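Local atomic coordinates of octenoyl-coa reductase/carboxylase (Streptomyces sp., PDB entry 4A0S), a protein that catalyses the NADPH-dependent reductive carboxylation of 2-octenoyl-CoA, giving an extender unit for cinnabaramide polyketide biosynthesis. Residues V381-A386 with V406-V411. Residues are numbered along the deposited sequence; the frame is centred on the assembly and turned at random.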
loop_
_atom_site.group_PDB
_atom_site.type_symbol
_atom_site.label_atom_id
_atom_site.label_comp_id
_atom_site.label_asym_id
_atom_site.label_seq_id
_atom_site.Cartn_x
_atom_site.Cartn_y
_atom_site.Cartn_z
ATOM N N VAL A 381 4.187 -19.393 19.257
ATOM C CA VAL A 381 3.940 -20.665 19.922
ATOM C C VAL A 381 2.450 -20.810 20.163
ATOM O O VAL A 381 1.732 -19.800 20.215
ATOM C CB VAL A 381 4.715 -20.787 21.247
ATOM C CG1 VAL A 381 6.239 -20.659 21.007
ATOM C CG2 VAL A 381 4.193 -19.770 22.295
ATOM N N PRO A 382 1.979 -22.069 20.287
ATOM C CA PRO A 382 0.557 -22.335 20.470
ATOM C C PRO A 382 0.137 -21.780 21.812
ATOM O O PRO A 382 0.916 -21.804 22.758
ATOM C CB PRO A 382 0.481 -23.862 20.476
ATOM C CG PRO A 382 1.667 -24.293 19.721
ATOM C CD PRO A 382 2.734 -23.316 20.103
ATOM N N ALA A 383 -1.091 -21.275 21.851
ATOM C CA ALA A 383 -1.676 -20.640 23.008
ATOM C C ALA A 383 -2.563 -21.647 23.738
ATOM O O ALA A 383 -3.499 -21.263 24.417
ATOM C CB ALA A 383 -2.492 -19.447 22.569
ATOM N N MET A 384 -2.254 -22.933 23.602
ATOM C CA MET A 384 -3.082 -23.957 24.232
ATOM C C MET A 384 -2.932 -23.858 25.729
ATOM O O MET A 384 -1.830 -23.718 26.234
ATOM C CB MET A 384 -2.682 -25.338 23.751
ATOM C CG MET A 384 -3.567 -26.447 24.272
ATOM S SD MET A 384 -2.947 -27.979 23.627
ATOM C CE MET A 384 -1.540 -28.263 24.708
ATOM N N SER A 385 -4.046 -23.915 26.437
ATOM C CA SER A 385 -4.023 -23.825 27.892
ATOM C C SER A 385 -4.753 -24.985 28.531
ATOM O O SER A 385 -4.626 -25.224 29.740
ATOM C CB SER A 385 -4.672 -22.528 28.342
ATOM O OG SER A 385 -6.047 -22.497 28.018
ATOM N N ALA A 386 -5.541 -25.683 27.722
ATOM C CA ALA A 386 -6.343 -26.790 28.206
ATOM C C ALA A 386 -6.640 -27.713 27.054
ATOM O O ALA A 386 -6.670 -27.295 25.899
ATOM C CB ALA A 386 -7.642 -26.281 28.844
ATOM N N VAL A 406 -8.052 -19.063 29.217
ATOM C CA VAL A 406 -7.194 -18.117 28.553
ATOM C C VAL A 406 -6.617 -18.887 27.380
ATOM O O VAL A 406 -6.609 -20.132 27.389
ATOM C CB VAL A 406 -6.102 -17.566 29.493
ATOM C CG1 VAL A 406 -6.760 -16.858 30.655
ATOM C CG2 VAL A 406 -5.166 -18.695 29.983
ATOM N N GLY A 407 -6.167 -18.159 26.362
ATOM C CA GLY A 407 -5.607 -18.791 25.203
ATOM C C GLY A 407 -6.622 -19.688 24.543
ATOM O O GLY A 407 -7.773 -19.304 24.339
ATOM N N LYS A 408 -6.184 -20.899 24.232
ATOM C CA LYS A 408 -6.943 -21.792 23.402
ATOM C C LYS A 408 -7.202 -23.094 24.119
ATOM O O LYS A 408 -6.312 -23.679 24.735
ATOM C CB LYS A 408 -6.179 -22.101 22.115
ATOM C CG LYS A 408 -6.113 -20.973 21.090
ATOM C CD LYS A 408 -7.456 -20.630 20.460
ATOM C CE LYS A 408 -8.121 -21.852 19.863
ATOM N NZ LYS A 408 -9.342 -21.500 19.111
ATOM N N VAL A 409 -8.433 -23.542 23.999
ATOM C CA VAL A 409 -8.816 -24.837 24.503
ATOM C C VAL A 409 -8.788 -25.808 23.350
ATOM O O VAL A 409 -9.551 -25.681 22.404
ATOM C CB VAL A 409 -10.211 -24.827 25.120
ATOM C CG1 VAL A 409 -10.523 -26.231 25.664
ATOM C CG2 VAL A 409 -10.264 -23.830 26.247
ATOM N N ALA A 410 -7.883 -26.767 23.432
ATOM C CA ALA A 410 -7.765 -27.770 22.416
ATOM C C ALA A 410 -8.782 -28.846 22.693
ATOM O O ALA A 410 -9.194 -29.057 23.842
ATOM C CB ALA A 410 -6.369 -28.353 22.431
ATOM N N VAL A 411 -9.171 -29.536 21.636
ATOM C CA VAL A 411 -9.995 -30.717 21.770
ATOM C C VAL A 411 -9.288 -31.823 21.017
ATOM O O VAL A 411 -9.022 -31.701 19.817
ATOM C CB VAL A 411 -11.440 -30.488 21.224
ATOM C CG1 VAL A 411 -12.261 -31.760 21.266
ATOM C CG2 VAL A 411 -12.159 -29.392 22.013
HETATM O O HOH W 1 -7.634 -22.083 30.016
#
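Ser385 OG is gripped from two directions: it gives its proton to Val406 O at 2.5 Å, nearly along the C=O axis, and accepts one from a water 2.6 Å from OG. That water in turn accepts from Val406 N, so hydroxyl and water together span both backbone polar groups of Val406. With chi1 at 65°, OG stands between the backbone N and carbonyl carbon of Ser385, turned to the Val406 carbonyl. An alanine here would probably leave Val406 O without this donor and the water with one fewer partner. Parallel ladder bonds follow, Lys408 N to Ala383 O, Ser385 N to Lys408 O (2.8 Å) and Ala410 N to Ala386 O. They run where strand 384-389 and the residue before it meet strand 408-412, the two strands of a beta-alpha-beta unit whose helix 393-401 packs on Val409, and a beta bulge shifts the register between Met384 and Ala386. Gly407, which touches NADP, has positive phi (60°), and a side chain there would run into Ala383 O. On the face of Met384 and Lys408, Met384, extended as far as SD, brings that sulfur to 3.6 Å from Ala410 CB, beside helix 193-197, whereas Lys408 NZ hydrogen-bonds Ile74 O and Ser73 OG.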